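Uncharacterized protein (Leptospira interrogans serogroup Icterohaemorrhagiae serovar copenhageni, PDB 6ULO) is of unknown function but carries a domain of a Rossmann-related family and is probably anchored in a membrane by a transmembrane helix. Local coordinates at residues E73-S84 against M171-I182. Residues are numbered along the deposited sequence; the frame is centred on the assembly and turned at random.
Sequences EQNLTIAAWAKS and MFQTDDEQYSYI
One water joins T77, F172 and Q178. It donates to T77 O and to Q178 OE1, at 2.9 Å and 2.8 Å from its oxygen, and weakly accepts from F172 N, linking a backbone carbonyl of one segment to a backbone N-H and a side-chain amide of the other. Glutamine suits this place: its long, uncharged chain, extended beyond CG, carries OE1 to the water while the amide stands at the edge of the W81 ring, the two planes 83° apart. NE1 of W81 is hydrogen-bonded to K170 O.

F172 lies next to the water; its flat apolar ring offers two faces for aliphatic groups. L76 CB makes a CH-pi contact 3.9 Å from the centroid of the F172 ring, CG of Q173 lies over the opposite face, and T77 OG1 sits at the edge, 3.3 Å from F172 CD2. Beside it A80, with only a methyl group, lets I182 come close, A80 CB to I182 CG1 being 3.8 Å; I182 CD1 also lies against L76 O.

In this Rossmann-like sheet, helix 74-82 is the helix of the beta-alpha-beta crossover from 66-69 to 86-91, and helix 176-187 leads into the edge strand 191-195. The axes of 74-82 and of 176-182 approach to 9.4 Å, with N-to-C directions 103° apart. D175 caps the second helix, its OD2 accepting from Q178 N.

A Schellman motif ends helix 74-82, with K83 as its positive-phi C-prime residue, and the chain turns S84 O toward Y181. Y181, its ring swung opposite the backbone N (chi1 -175°), reaches across to this turn, and its OH donates to S84 O at 2.6 Å, from well above the carbonyl plane. At the other end, E73 OE2 lies 3.0 Å from Q173 NE2 and is hydrogen-bonded to H157 of helix 139-166, where N160 holds Q173 OE1.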
ATOM      1  N   GLU A  73       5.351   3.106  -2.626  1.00 10.41           N
ATOM      2  CA  GLU A  73       4.635   3.957  -3.576  1.00 10.15           C
ATOM      3  C   GLU A  73       3.545   3.250  -4.363  1.00  9.54           C
ATOM      4  O   GLU A  73       2.617   3.920  -4.849  1.00  9.97           O
ATOM      5  CB  GLU A  73       5.601   4.643  -4.572  1.00 10.30           C
ATOM      6  CG  GLU A  73       6.411   5.749  -3.913  1.00 10.64           C
ATOM      7  CD  GLU A  73       7.528   6.128  -4.845  1.00 11.44           C
ATOM      8  OE1 GLU A  73       8.591   5.454  -4.793  1.00 13.60           O
ATOM      9  OE2 GLU A  73       7.341   7.050  -5.658  1.00 11.79           O
ATOM     10  N   GLN A  74       3.616   1.924  -4.500  1.00  9.67           N
ATOM     11  CA  GLN A  74       2.563   1.237  -5.245  1.00  9.51           C
ATOM     12  C   GLN A  74       1.200   1.436  -4.592  1.00  9.89           C
ATOM     13  O   GLN A  74       0.165   1.375  -5.262  1.00 10.97           O
ATOM     14  CB  GLN A  74       2.877  -0.249  -5.437  1.00 10.76           C
ATOM     15  CG  GLN A  74       2.734  -1.115  -4.193  1.00 10.90           C
ATOM     16  CD  GLN A  74       3.981  -1.223  -3.364  1.00 10.39           C
ATOM     17  OE1 GLN A  74       4.678  -0.242  -3.118  1.00 11.75           O
ATOM     18  NE2 GLN A  74       4.266  -2.425  -2.865  1.00 11.71           N
ATOM     19  N   ASN A  75       1.174   1.686  -3.273  1.00  9.40           N
ATOM     20  CA  ASN A  75      -0.081   1.970  -2.584  1.00  9.63           C
ATOM     21  C   ASN A  75      -0.705   3.269  -3.062  1.00 10.81           C
ATOM     22  O   ASN A  75      -1.933   3.389  -3.091  1.00 10.88           O
ATOM     23  CB  ASN A  75       0.180   2.055  -1.089  1.00  9.63           C
ATOM     24  CG  ASN A  75       0.554   0.693  -0.529  1.00  9.43           C
ATOM     25  OD1 ASN A  75      -0.292  -0.197  -0.435  1.00 10.31           O
ATOM     26  ND2 ASN A  75       1.810   0.524  -0.150  1.00 11.14           N
ATOM     27  N   LEU A  76       0.129   4.260  -3.371  1.00 10.41           N
ATOM     28  CA  LEU A  76      -0.390   5.526  -3.878  1.00  9.96           C
ATOM     29  C   LEU A  76      -0.979   5.333  -5.272  1.00 10.19           C
ATOM     30  O   LEU A  76      -2.009   5.924  -5.611  1.00 11.15           O
ATOM     31  CB  LEU A  76       0.706   6.592  -3.846  1.00  9.39           C
ATOM     32  CG  LEU A  76       1.354   6.737  -2.467  1.00 10.49           C
ATOM     33  CD1 LEU A  76       2.411   7.818  -2.522  1.00 12.26           C
ATOM     34  CD2 LEU A  76       0.375   7.068  -1.355  1.00 11.60           C
ATOM     35  N   THR A  77      -0.347   4.484  -6.099  1.00  9.98           N
ATOM     36  CA  THR A  77      -0.939   4.155  -7.389  1.00 10.41           C
ATOM     37  C   THR A  77      -2.339   3.581  -7.214  1.00 10.13           C
ATOM     38  O   THR A  77      -3.299   4.038  -7.866  1.00 10.87           O
ATOM     39  CB  THR A  77      -0.039   3.173  -8.121  1.00 10.97           C
ATOM     40  OG1 THR A  77       1.187   3.854  -8.398  1.00 12.05           O
ATOM     41  CG2 THR A  77      -0.659   2.686  -9.433  1.00 12.09           C
ATOM     42  N   ILE A  78      -2.481   2.568  -6.347  1.00 10.52           N
ATOM     43  CA  ILE A  78      -3.771   1.899  -6.253  1.00 10.83           C
ATOM     44  C   ILE A  78      -4.802   2.827  -5.614  1.00 10.36           C
ATOM     45  O   ILE A  78      -5.966   2.881  -6.040  1.00 11.27           O
ATOM     46  CB  ILE A  78      -3.621   0.589  -5.466  1.00 10.77           C
ATOM     47  CG1 ILE A  78      -2.604  -0.344  -6.131  1.00 11.49           C
ATOM     48  CG2 ILE A  78      -4.961  -0.079  -5.269  1.00 12.01           C
ATOM     49  CD1 ILE A  78      -2.232  -1.585  -5.282  1.00 11.94           C
ATOM     50  N   ALA A  79      -4.387   3.581  -4.578  1.00 10.44           N
ATOM     51  CA  ALA A  79      -5.304   4.494  -3.887  1.00 10.77           C
ATOM     52  C   ALA A  79      -5.805   5.598  -4.809  1.00 10.47           C
ATOM     53  O   ALA A  79      -6.957   6.041  -4.681  1.00 11.50           O
ATOM     54  CB  ALA A  79      -4.627   5.108  -2.670  1.00 12.26           C
ATOM     55  N   ALA A  80      -4.960   6.085  -5.733  1.00 11.55           N
ATOM     56  CA  ALA A  80      -5.442   7.096  -6.668  1.00 11.59           C
ATOM     57  C   ALA A  80      -6.514   6.514  -7.584  1.00 11.68           C
ATOM     58  O   ALA A  80      -7.518   7.170  -7.876  1.00 13.70           O
ATOM     59  CB  ALA A  80      -4.271   7.668  -7.477  1.00 12.09           C
ATOM     60  N   TRP A  81      -6.301   5.285  -8.074  1.00 11.99           N
ATOM     61  CA  TRP A  81      -7.329   4.634  -8.890  1.00 12.22           C
ATOM     62  C   TRP A  81      -8.618   4.469  -8.101  1.00 12.36           C
ATOM     63  O   TRP A  81      -9.724   4.648  -8.638  1.00 13.24           O
ATOM     64  CB  TRP A  81      -6.829   3.263  -9.329  1.00 11.85           C
ATOM     65  CG  TRP A  81      -5.670   3.273 -10.277  1.00 11.39           C
ATOM     66  CD1 TRP A  81      -5.276   4.307 -11.075  1.00 12.03           C
ATOM     67  CD2 TRP A  81      -4.729   2.220 -10.496  1.00 12.05           C
ATOM     68  NE1 TRP A  81      -4.151   3.955 -11.817  1.00 12.36           N
ATOM     69  CE2 TRP A  81      -3.807   2.673 -11.476  1.00 11.68           C
ATOM     70  CE3 TRP A  81      -4.585   0.928  -9.983  1.00 11.48           C
ATOM     71  CZ2 TRP A  81      -2.777   1.864 -11.951  1.00 11.94           C
ATOM     72  CZ3 TRP A  81      -3.533   0.136 -10.419  1.00 12.11           C
ATOM     73  CH2 TRP A  81      -2.670   0.591 -11.416  1.00 11.94           C
ATOM     74  N   ALA A  82      -8.498   4.075  -6.831  1.00 12.34           N
ATOM     75  CA  ALA A  82      -9.667   3.849  -5.991  1.00 12.30           C
ATOM     76  C   ALA A  82     -10.315   5.143  -5.528  1.00 13.33           C
ATOM     77  O   ALA A  82     -11.467   5.109  -5.076  1.00 13.87           O
ATOM     78  CB  ALA A  82      -9.254   3.019  -4.780  1.00 13.09           C
ATOM     79  N   LYS A  83      -9.629   6.283  -5.646  1.00 12.27           N
ATOM     80  CA  LYS A  83     -10.075   7.513  -4.988  1.00 13.34           C
ATOM     81  C   LYS A  83     -10.338   7.261  -3.501  1.00 13.65           C
ATOM     82  O   LYS A  83     -11.373   7.645  -2.935  1.00 14.13           O
ATOM     83  CB  LYS A  83     -11.281   8.133  -5.705  1.00 16.93           C
ATOM     84  CG  LYS A  83     -10.955   8.491  -7.142  1.00 19.68           C
ATOM     85  CD  LYS A  83     -12.134   9.069  -7.864  1.00 23.28           C
ATOM     86  CE  LYS A  83     -11.771   9.342  -9.324  1.00 26.35           C
ATOM     87  NZ  LYS A  83     -12.806  10.163  -9.979  1.00 29.47           N
ATOM     88  N   SER A  84      -9.352   6.651  -2.849  1.00 12.78           N
ATOM     89  CA  SER A  84      -9.449   6.429  -1.410  1.00 11.74           C
ATOM     90  C   SER A  84      -9.569   7.749  -0.647  1.00 12.59           C
ATOM     91  O   SER A  84      -8.939   8.747  -1.003  1.00 12.73           O
ATOM     92  CB  SER A  84      -8.208   5.678  -0.937  1.00 12.16           C
ATOM     93  OG  SER A  84      -8.003   4.482  -1.670  1.00 12.80           O
ATOM     94  N   MET A 171      -1.153   6.434 -14.128  1.00 11.82           N
ATOM     95  CA  MET A 171      -0.865   6.191 -12.713  1.00 10.99           C
ATOM     96  C   MET A 171      -0.303   7.501 -12.139  1.00 10.71           C
ATOM     97  O   MET A 171      -0.029   8.459 -12.874  1.00 11.70           O
ATOM     98  CB  MET A 171       0.025   4.935 -12.532  1.00 11.09           C
ATOM     99  CG  MET A 171       1.330   4.942 -13.338  1.00 11.94           C
ATOM    100  SD  MET A 171       2.691   5.828 -12.568  1.00 12.18           S
ATOM    101  CE  MET A 171       3.025   4.780 -11.159  1.00 12.99           C
ATOM    102  N   PHE A 172      -0.211   7.578 -10.802  1.00 11.21           N
ATOM    103  CA  PHE A 172      -0.026   8.891 -10.165  1.00 10.97           C
ATOM    104  C   PHE A 172       1.293   9.560 -10.517  1.00 10.87           C
ATOM    105  O   PHE A 172       1.416  10.777 -10.308  1.00 11.76           O
ATOM    106  CB  PHE A 172      -0.217   8.806  -8.638  1.00 11.27           C
ATOM    107  CG  PHE A 172       1.036   8.442  -7.854  1.00 11.09           C
ATOM    108  CD1 PHE A 172       1.773   9.414  -7.170  1.00 11.19           C
ATOM    109  CD2 PHE A 172       1.447   7.116  -7.746  1.00 11.45           C
ATOM    110  CE1 PHE A 172       2.900   9.074  -6.448  1.00 11.33           C
ATOM    111  CE2 PHE A 172       2.578   6.775  -7.026  1.00 11.19           C
ATOM    112  CZ  PHE A 172       3.313   7.751  -6.359  1.00 11.70           C
ATOM    113  N   GLN A 173       2.293   8.813 -11.015  1.00 10.71           N
ATOM    114  CA  GLN A 173       3.563   9.428 -11.392  1.00 11.47           C
ATOM    115  C   GLN A 173       3.566   9.926 -12.821  1.00 12.49           C
ATOM    116  O   GLN A 173       4.456  10.689 -13.195  1.00 13.73           O
ATOM    117  CB  GLN A 173       4.760   8.484 -11.188  1.00 11.89           C
ATOM    118  CG  GLN A 173       4.914   8.069  -9.711  1.00 11.26           C
ATOM    119  CD  GLN A 173       5.799   6.862  -9.508  1.00 11.58           C
ATOM    120  OE1 GLN A 173       6.287   6.271 -10.475  1.00 12.20           O
ATOM    121  NE2 GLN A 173       5.936   6.427  -8.254  1.00 11.68           N
ATOM    122  N   THR A 174       2.580   9.531 -13.619  1.00 11.61           N
ATOM    123  CA  THR A 174       2.576   9.816 -15.045  1.00 12.48           C
ATOM    124  C   THR A 174       1.315  10.528 -15.515  1.00 13.34           C
ATOM    125  O   THR A 174       1.196  10.789 -16.718  1.00 14.64           O
ATOM    126  CB  THR A 174       2.748   8.528 -15.881  1.00 13.65           C
ATOM    127  OG1 THR A 174       1.625   7.665 -15.653  1.00 14.71           O
ATOM    128  CG2 THR A 174       4.025   7.796 -15.553  1.00 14.23           C
ATOM    129  N   ASP A 175       0.389  10.859 -14.618  1.00 12.45           N
ATOM    130  CA  ASP A 175      -0.870  11.507 -14.977  1.00 13.00           C
ATOM    131  C   ASP A 175      -1.130  12.662 -14.021  1.00 12.81           C
ATOM    132  O   ASP A 175      -1.132  12.475 -12.796  1.00 13.01           O
ATOM    133  CB  ASP A 175      -2.026  10.507 -14.896  1.00 14.44           C
ATOM    134  CG  ASP A 175      -3.364  11.156 -15.225  1.00 14.99           C
ATOM    135  OD1 ASP A 175      -3.575  11.482 -16.403  1.00 16.57           O
ATOM    136  OD2 ASP A 175      -4.176  11.367 -14.317  1.00 15.70           O
ATOM    137  N   ASP A 176      -1.357  13.853 -14.584  1.00 13.53           N
ATOM    138  CA  ASP A 176      -1.494  15.049 -13.750  1.00 14.06           C
ATOM    139  C   ASP A 176      -2.665  14.935 -12.772  1.00 13.10           C
ATOM    140  O   ASP A 176      -2.536  15.331 -11.609  1.00 13.45           O
ATOM    141  CB  ASP A 176      -1.653  16.296 -14.628  1.00 14.74           C
ATOM    142  CG  ASP A 176      -0.374  16.708 -15.337  1.00 16.66           C
ATOM    143  OD1 ASP A 176       0.731  16.353 -14.891  1.00 16.38           O
ATOM    144  OD2 ASP A 176      -0.493  17.429 -16.363  1.00 19.33           O
ATOM    145  N   GLU A 177      -3.820  14.438 -13.219  1.00 13.49           N
ATOM    146  CA  GLU A 177      -4.977  14.384 -12.333  0.59 13.58           C
ATOM    147  C   GLU A 177      -4.755  13.404 -11.186  1.00 12.50           C
ATOM    148  O   GLU A 177      -5.058  13.723 -10.029  1.00 13.38           O
ATOM    149  CB  GLU A 177      -6.236  14.022 -13.112  0.59 15.92           C
ATOM    150  CG  GLU A 177      -7.491  14.115 -12.279  0.59 18.83           C
ATOM    151  CD  GLU A 177      -8.740  13.757 -13.063  0.59 22.08           C
ATOM    152  OE1 GLU A 177      -8.603  13.241 -14.198  0.59 22.96           O
ATOM    153  OE2 GLU A 177      -9.855  13.982 -12.547  0.59 24.13           O
ATOM    154  N   GLN A 178      -4.200  12.223 -11.471  1.00 12.70           N
ATOM    155  CA  GLN A 178      -3.954  11.256 -10.401  1.00 11.50           C
ATOM    156  C   GLN A 178      -2.857  11.743  -9.464  1.00 11.77           C
ATOM    157  O   GLN A 178      -2.953  11.566  -8.246  1.00 12.37           O
ATOM    158  CB  GLN A 178      -3.696   9.853 -10.963  1.00 12.02           C
ATOM    159  CG  GLN A 178      -4.945   9.292 -11.628  1.00 13.00           C
ATOM    160  CD  GLN A 178      -4.780   7.887 -12.160  1.00 12.10           C
ATOM    161  OE1 GLN A 178      -3.819   7.178 -11.826  1.00 12.43           O
ATOM    162  NE2 GLN A 178      -5.737   7.468 -12.996  1.00 13.22           N
ATOM    163  N   TYR A 179      -1.839  12.413 -10.003  1.00 11.77           N
ATOM    164  CA  TYR A 179      -0.825  13.025  -9.151  1.00 11.80           C
ATOM    165  C   TYR A 179      -1.465  14.036  -8.205  1.00 11.71           C
ATOM    166  O   TYR A 179      -1.216  14.029  -6.986  1.00 12.23           O
ATOM    167  CB  TYR A 179       0.275  13.704  -9.985  1.00 11.66           C
ATOM    168  CG  TYR A 179       1.301  14.324  -9.056  1.00 10.79           C
ATOM    169  CD1 TYR A 179       2.272  13.534  -8.456  1.00 11.07           C
ATOM    170  CD2 TYR A 179       1.253  15.672  -8.722  1.00 11.24           C
ATOM    171  CE1 TYR A 179       3.162  14.060  -7.545  1.00 11.52           C
ATOM    172  CE2 TYR A 179       2.149  16.203  -7.831  1.00 11.32           C
ATOM    173  CZ  TYR A 179       3.103  15.395  -7.242  1.00 11.34           C
ATOM    174  OH  TYR A 179       3.992  15.904  -6.311  1.00 12.04           O
ATOM    175  N   SER A 180      -2.306  14.923  -8.759  1.00 12.14           N
ATOM    176  CA  SER A 180      -2.936  15.953  -7.942  0.57 12.30           C
ATOM    177  C   SER A 180      -3.802  15.347  -6.844  1.00 11.34           C
ATOM    178  O   SER A 180      -3.865  15.885  -5.729  1.00 12.64           O
ATOM    179  CB  SER A 180      -3.783  16.840  -8.844  0.57 14.06           C
ATOM    180  OG  SER A 180      -4.387  17.844  -8.081  0.57 15.60           O
ATOM    181  N   TYR A 181      -4.462  14.215  -7.121  1.00 11.55           N
ATOM    182  CA  TYR A 181      -5.304  13.579  -6.116  1.00 11.68           C
ATOM    183  C   TYR A 181      -4.461  13.103  -4.936  1.00 11.65           C
ATOM    184  O   TYR A 181      -4.810  13.330  -3.765  1.00 12.74           O
ATOM    185  CB  TYR A 181      -6.051  12.393  -6.755  1.00 13.96           C
ATOM    186  CG  TYR A 181      -7.031  11.753  -5.798  1.00 15.71           C
ATOM    187  CD1 TYR A 181      -8.328  12.249  -5.664  1.00 18.24           C
ATOM    188  CD2 TYR A 181      -6.659  10.701  -4.981  1.00 14.61           C
ATOM    189  CE1 TYR A 181      -9.220  11.694  -4.754  1.00 19.76           C
ATOM    190  CE2 TYR A 181      -7.540  10.173  -4.042  1.00 16.03           C
ATOM    191  CZ  TYR A 181      -8.808  10.660  -3.962  1.00 18.68           C
ATOM    192  OH  TYR A 181      -9.700  10.153  -3.054  1.00 20.63           O
ATOM    193  N   ILE A 182      -3.343  12.429  -5.222  1.00 11.22           N
ATOM    194  CA  ILE A 182      -2.452  11.965  -4.161  1.00 11.45           C
ATOM    195  C   ILE A 182      -1.828  13.139  -3.421  1.00 10.82           C
ATOM    196  O   ILE A 182      -1.738  13.137  -2.179  1.00 11.75           O
ATOM    197  CB  ILE A 182      -1.390  11.010  -4.757  1.00 11.61           C
ATOM    198  CG1 ILE A 182      -2.064   9.699  -5.201  1.00 12.19           C
ATOM    199  CG2 ILE A 182      -0.251  10.750  -3.781  1.00 11.72           C
ATOM    200  CD1 ILE A 182      -2.774   8.930  -4.078  1.00 12.74           C
TER
HETATM  201  O   HOH W   1      -2.356   5.960  -9.780  1.00 11.99           O